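Long-range contacts in putative N-acetylmuramoyl-L-alanine amidase (PDB 3CZX), which probably hydrolyses, with a bound zinc ion, the amide link between N-acetylmuramoyl residues and L-amino acids in certain cell-wall glycopeptides: residues 80-85 against 148-153; 89-94 against 143-148. All blocks are in the same frame, centred on the assembly; numbering follows the deposited sequence.

In the fold
From the N terminus, the chain first lays down strand 6-10, helix 26-45 and strand 73-77, then runs into the loop that holds residues 80-85. Interaction 1 closes a long excursion by bringing this loop against 148-153, where the chain leaves strand 142-145 and enters helix 152-177. Interaction 2 is nested inside that excursion: strand 91-94 runs antiparallel to strand 142-145, closing a shorter loop that contains helices 99-113 and 134-138. Phe-148 belongs to both contacts, and Asn-80 N probably bonds to Phe-147 O between them. Together they tie the antiparallel part of the mixed sheet to the loop after the zinc ligand His-78.

Interaction 1. Residues 80-85 against 148-153; sequences NAAANK and FISNDT
The side-chain amide of Asn-80 lies flat on the ring of Phe-148, the two planes 5° apart and both side chains pointing the same way. Asn-80 CB sits over the middle of one ring face, 3.5 Å from the Phe-148 ring centroid, in a CH-pi contact, while its CG, OD1 and ND2 lie above the Phe-148 atoms CE1, CZ and CE2. OD1 turns back to accept Ala-81 N, which fixes the rotation of the amide. Beside the stack, the backbones are bridged once: Ile-149 N donates to Asn-80 O at 2.9 Å, and Phe-148 CA brings its hydrogen to the same oxygen. Ser-150 continues the line. Its OG, placed between the backbone N and carbonyl carbon (chi1 50°), receives Ala-82 N at 3.0 Å in a fairly straight bond (160°), at the edge of the Phe-148 ring. Farther along, the packing loosens and water enters: water 1 joins Asn-84 O to Ser-150 OG, and water 2 joins Lys-85 O to Asp-152 N. The side chain of Lys-85, an exposed residue, is bent near its end and brings its ammonium back to Ser-150 O (NZ to O 2.7 Å) and to Asp-152 OD1 in a salt bridge (NZ to OD1 3.0 Å). Asn-21 ND2 donates to that carboxylate oxygen too. Phe-148 to Asn-151 form a type I beta turn whose last residue is the N-cap of helix 152-177, its OD1 accepting Asp-154 N. The whole is a loop laid against an N-capped helix start, beside the zinc site: the Ile-149 side chain is about 4 Å (nearest atoms) from that of the ligand Glu-26.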
loop_
_atom_site.group_PDB
_atom_site.type_symbol
_atom_site.label_atom_id
_atom_site.label_comp_id
_atom_site.label_asym_id
_atom_site.label_seq_id
_atom_site.Cartn_x
_atom_site.Cartn_y
_atom_site.Cartn_z
ATOM N N ASN A 80 10.365 -14.053 -4.562
ATOM C CA ASN A 80 11.092 -15.303 -4.575
ATOM C C ASN A 80 10.797 -16.064 -3.284
ATOM O O ASN A 80 10.161 -15.539 -2.379
ATOM C CB ASN A 80 12.584 -15.072 -4.800
ATOM C CG ASN A 80 13.194 -16.117 -5.711
ATOM O OD1 ASN A 80 12.799 -17.300 -5.673
ATOM N ND2 ASN A 80 14.151 -15.695 -6.544
ATOM N N ALA A 81 11.177 -17.331 -3.238
ATOM C CA ALA A 81 10.974 -18.154 -2.063
ATOM C C ALA A 81 11.940 -19.340 -2.135
ATOM O O ALA A 81 12.177 -19.871 -3.214
ATOM C CB ALA A 81 9.547 -18.666 -2.010
ATOM N N ALA A 82 12.452 -19.746 -0.986
ATOM C CA ALA A 82 13.278 -20.948 -0.847
ATOM C C ALA A 82 12.988 -21.604 0.495
ATOM O O ALA A 82 12.581 -20.942 1.471
ATOM C CB ALA A 82 14.737 -20.615 -0.939
ATOM N N ALA A 83 13.194 -22.922 0.542
ATOM C CA ALA A 83 13.163 -23.627 1.822
ATOM C C ALA A 83 14.289 -23.098 2.725
ATOM O O ALA A 83 14.145 -23.033 3.949
ATOM C CB ALA A 83 13.276 -25.134 1.597
ATOM N N ASN A 84 15.394 -22.697 2.115
ATOM C CA ASN A 84 16.501 -22.088 2.834
ATOM C C ASN A 84 16.155 -20.643 3.169
ATOM O O ASN A 84 16.217 -19.772 2.288
ATOM C CB ASN A 84 17.769 -22.092 1.989
ATOM C CG ASN A 84 18.914 -21.339 2.645
ATOM O OD1 ASN A 84 18.806 -20.817 3.767
ATOM N ND2 ASN A 84 20.042 -21.281 1.936
ATOM N N LYS A 85 15.838 -20.398 4.440
ATOM C CA LYS A 85 15.337 -19.084 4.865
ATOM C C LYS A 85 16.423 -18.017 4.987
ATOM O O LYS A 85 16.133 -16.899 5.414
ATOM C CB LYS A 85 14.528 -19.220 6.151
ATOM C CG LYS A 85 13.185 -19.852 5.932
ATOM C CD LYS A 85 12.377 -19.908 7.226
ATOM C CE LYS A 85 11.909 -18.520 7.677
ATOM N NZ LYS A 85 11.051 -17.854 6.660
ATOM N N PHE A 148 13.148 -12.414 -1.413
ATOM C CA PHE A 148 12.631 -13.704 -0.998
ATOM C C PHE A 148 11.692 -13.459 0.165
ATOM O O PHE A 148 12.120 -12.994 1.222
ATOM C CB PHE A 148 13.778 -14.600 -0.530
ATOM C CG PHE A 148 14.576 -15.219 -1.639
ATOM C CD1 PHE A 148 14.487 -16.575 -1.900
ATOM C CD2 PHE A 148 15.422 -14.439 -2.418
ATOM C CE1 PHE A 148 15.216 -17.131 -2.934
ATOM C CE2 PHE A 148 16.150 -15.004 -3.458
ATOM C CZ PHE A 148 16.046 -16.354 -3.698
ATOM N N ILE A 149 10.421 -13.823 -0.013
ATOM C CA ILE A 149 9.439 -13.706 1.036
ATOM C C ILE A 149 9.801 -14.599 2.211
ATOM O O ILE A 149 9.393 -14.326 3.351
ATOM C CB ILE A 149 8.024 -14.016 0.524
ATOM C CG1 ILE A 149 6.977 -13.462 1.473
ATOM C CG2 ILE A 149 7.825 -15.534 0.253
ATOM C CD1 ILE A 149 5.555 -13.670 0.984
ATOM N N SER A 150 10.554 -15.648 1.898
ATOM C CA SER A 150 11.050 -16.600 2.905
ATOM C C SER A 150 12.205 -16.061 3.762
ATOM O O SER A 150 12.559 -16.653 4.788
ATOM C CB SER A 150 11.412 -17.908 2.204
ATOM O OG SER A 150 12.235 -17.655 1.106
ATOM N N ASN A 151 12.828 -14.944 3.366
ATOM C CA ASN A 151 13.843 -14.299 4.151
ATOM C C ASN A 151 13.224 -13.325 5.154
ATOM O O ASN A 151 12.797 -12.248 4.769
ATOM C CB ASN A 151 14.843 -13.574 3.236
ATOM C CG ASN A 151 16.084 -13.155 3.971
ATOM O OD1 ASN A 151 16.048 -12.329 4.895
ATOM N ND2 ASN A 151 17.205 -13.763 3.619
ATOM N N ASP A 152 13.118 -13.717 6.427
ATOM C CA ASP A 152 12.408 -12.888 7.385
ATOM C C ASP A 152 12.959 -11.456 7.506
ATOM O O ASP A 152 12.184 -10.478 7.654
ATOM C CB ASP A 152 12.422 -13.516 8.792
ATOM C CG ASP A 152 11.668 -14.799 8.874
ATOM O OD1 ASP A 152 10.926 -15.184 7.945
ATOM O OD2 ASP A 152 11.801 -15.440 9.940
ATOM N N THR A 153 14.282 -11.327 7.499
ATOM C CA THR A 153 14.973 -10.040 7.624
ATOM C C THR A 153 14.693 -9.161 6.403
ATOM O O THR A 153 14.309 -7.983 6.550
ATOM C CB THR A 153 16.509 -10.232 7.809
ATOM O OG1 THR A 153 16.733 -10.850 9.094
ATOM C CG2 THR A 153 17.248 -8.883 7.758
HETATM O O HOH W 1 14.893 -17.358 1.826
HETATM O O HOH W 2 14.865 -15.960 7.459
#

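Interaction 2. Residues 89-94 against 143-148; sequences GIEALS and VFEPFF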
loop_
_atom_site.group_PDB
_atom_site.type_symbol
_atom_site.label_atom_id
_atom_site.label_comp_id
_atom_site.label_asym_id
_atom_site.label_seq_id
_atom_site.Cartn_x
_atom_site.Cartn_y
_atom_site.Cartn_z
ATOM N N GLY A 89 18.255 -12.012 -2.189
ATOM C CA GLY A 89 18.743 -11.213 -3.318
ATOM C C GLY A 89 17.641 -10.945 -4.324
ATOM O O GLY A 89 16.543 -11.482 -4.225
ATOM N N ILE A 90 18.021 -10.174 -5.341
ATOM C CA ILE A 90 17.150 -9.598 -6.336
ATOM C C ILE A 90 17.380 -10.242 -7.672
ATOM O O ILE A 90 18.513 -10.346 -8.121
ATOM C CB ILE A 90 17.533 -8.105 -6.535
ATOM C CG1 ILE A 90 17.301 -7.292 -5.255
ATOM C CG2 ILE A 90 16.777 -7.497 -7.740
ATOM C CD1 ILE A 90 18.133 -6.002 -5.215
ATOM N N GLU A 91 16.297 -10.605 -8.339
ATOM C CA GLU A 91 16.424 -11.032 -9.708
ATOM C C GLU A 91 15.182 -10.762 -10.524
ATOM O O GLU A 91 14.070 -10.610 -10.007
ATOM C CB GLU A 91 16.848 -12.483 -9.789
ATOM C CG GLU A 91 15.875 -13.496 -9.274
ATOM C CD GLU A 91 16.441 -14.934 -9.304
ATOM O OE1 GLU A 91 17.622 -15.160 -8.983
ATOM O OE2 GLU A 91 15.686 -15.826 -9.690
ATOM N N ALA A 92 15.406 -10.712 -11.830
ATOM C CA ALA A 92 14.349 -10.456 -12.810
ATOM C C ALA A 92 14.625 -11.374 -13.979
ATOM O O ALA A 92 15.762 -11.396 -14.486
ATOM C CB ALA A 92 14.389 -9.014 -13.252
ATOM N N LEU A 93 13.601 -12.136 -14.363
ATOM C CA LEU A 93 13.688 -13.160 -15.385
ATOM C C LEU A 93 13.071 -12.613 -16.642
ATOM O O LEU A 93 11.937 -12.180 -16.610
ATOM C CB LEU A 93 12.882 -14.389 -14.948
ATOM C CG LEU A 93 12.823 -15.576 -15.871
ATOM C CD1 LEU A 93 14.205 -16.267 -15.820
ATOM C CD2 LEU A 93 11.635 -16.573 -15.485
ATOM N N SER A 94 13.798 -12.634 -17.768
ATOM C CA SER A 94 13.181 -12.219 -19.021
ATOM C C SER A 94 14.013 -12.737 -20.177
ATOM O O SER A 94 14.999 -13.417 -19.963
ATOM C CB SER A 94 13.064 -10.700 -19.074
ATOM O OG SER A 94 12.221 -10.234 -20.117
ATOM N N VAL A 143 9.568 -10.984 -15.269
ATOM C CA VAL A 143 9.109 -11.496 -13.975
ATOM C C VAL A 143 10.096 -10.982 -12.956
ATOM O O VAL A 143 11.228 -11.464 -12.874
ATOM C CB VAL A 143 9.031 -13.043 -13.979
ATOM C CG1 VAL A 143 8.762 -13.612 -12.559
ATOM C CG2 VAL A 143 7.987 -13.493 -14.974
ATOM N N PHE A 144 9.666 -9.974 -12.180
ATOM C CA PHE A 144 10.557 -9.296 -11.227
ATOM C C PHE A 144 10.341 -9.823 -9.825
ATOM O O PHE A 144 9.220 -9.746 -9.315
ATOM C CB PHE A 144 10.321 -7.767 -11.300
ATOM C CG PHE A 144 11.324 -6.924 -10.553
ATOM C CD1 PHE A 144 12.630 -7.315 -10.395
ATOM C CD2 PHE A 144 10.948 -5.687 -10.044
ATOM C CE1 PHE A 144 13.554 -6.499 -9.731
ATOM C CE2 PHE A 144 11.853 -4.900 -9.400
ATOM C CZ PHE A 144 13.143 -5.292 -9.228
ATOM N N GLU A 145 11.416 -10.330 -9.231
ATOM C CA GLU A 145 11.423 -10.869 -7.877
ATOM C C GLU A 145 12.433 -10.113 -7.043
ATOM O O GLU A 145 13.564 -10.533 -6.848
ATOM C CB GLU A 145 11.743 -12.357 -7.912
ATOM C CG GLU A 145 10.751 -13.143 -8.727
ATOM C CD GLU A 145 10.996 -14.617 -8.636
ATOM O OE1 GLU A 145 10.598 -15.239 -7.642
ATOM O OE2 GLU A 145 11.601 -15.147 -9.560
ATOM N N PRO A 146 12.017 -8.974 -6.514
ATOM C CA PRO A 146 12.977 -8.167 -5.753
ATOM C C PRO A 146 13.522 -8.799 -4.467
ATOM O O PRO A 146 14.610 -8.416 -4.055
ATOM C CB PRO A 146 12.198 -6.896 -5.428
ATOM C CG PRO A 146 10.979 -6.936 -6.144
ATOM C CD PRO A 146 10.720 -8.315 -6.679
ATOM N N PHE A 147 12.792 -9.720 -3.846
ATOM C CA PHE A 147 13.275 -10.335 -2.605
ATOM C C PHE A 147 12.583 -11.676 -2.362
ATOM O O PHE A 147 11.597 -11.975 -3.002
ATOM C CB PHE A 147 13.083 -9.397 -1.386
ATOM C CG PHE A 147 11.644 -9.170 -1.023
ATOM C CD1 PHE A 147 11.018 -9.910 -0.050
ATOM C CD2 PHE A 147 10.896 -8.237 -1.705
ATOM C CE1 PHE A 147 9.668 -9.708 0.246
ATOM C CE2 PHE A 147 9.567 -8.004 -1.399
ATOM C CZ PHE A 147 8.952 -8.770 -0.442
ATOM N N PHE A 148 13.148 -12.414 -1.413
ATOM C CA PHE A 148 12.631 -13.704 -0.998
ATOM C C PHE A 148 11.692 -13.459 0.165
ATOM O O PHE A 148 12.120 -12.994 1.222
ATOM C CB PHE A 148 13.778 -14.600 -0.530
ATOM C CG PHE A 148 14.576 -15.219 -1.639
ATOM C CD1 PHE A 148 14.487 -16.575 -1.900
ATOM C CD2 PHE A 148 15.422 -14.439 -2.418
ATOM C CE1 PHE A 148 15.216 -17.131 -2.934
ATOM C CE2 PHE A 148 16.150 -15.004 -3.458
ATOM C CZ PHE A 148 16.046 -16.354 -3.698
HETATM O O HOH W 3 16.454 -9.238 -2.048
HETATM O O HOH W 4 15.735 -11.341 -0.559
HETATM O O HOH W 5 14.745 -12.873 -5.961
#
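Four backbone hydrogen bonds stitch strand 91-94 antiparallel to strand 143-145. In the hydrogen-bonded pair Glu-91/Glu-145, Glu-91 N meets Glu-145 O at 3.1 Å with a nearly straight N-H...O (176°), though from above the carbonyl plane, and Glu-145 N returns to Glu-91 O at 2.8 Å, nearly along the C=O axis. Leu-93 and Val-143 repeat the exchange, with Leu-93 N to Val-143 O at 2.9 Å. Between them the non-hydrogen-bonded pair Ala-92/Phe-144 puts Ala-92 CA close to Val-143 O; the Ala-92 backbone bonds on its other side to Gly-122 and Lys-124. Beyond the paired strands, water takes over. Water 5 donates to Gly-89 O and Glu-145 O, the latter thus holding a second donor; water 4 accepts from Gly-89 N and Phe-148 N; and water 3 donates to Pro-146 O. Gly-89 O also faces the edge of the Phe-148 ring. On one face of the sheet, Ile-90 CG2 touches the rim of the Phe-144 ring at CE1, Pro-146 CG lying over one ring face. On the other, the Glu-91 and Glu-145 side chains run side by side, OE2 to OE2 4.1 Å, with their carboxylate planes 81° apart. Glu-91 OE1 is compensated by salt bridges to Lys-124 and Arg-118. Glu-145, by contrast, lies buried about 5 Å (nearest atoms) from the zinc ion; the neighbouring negative charge would tend to raise its proton affinity, the metal to lower it.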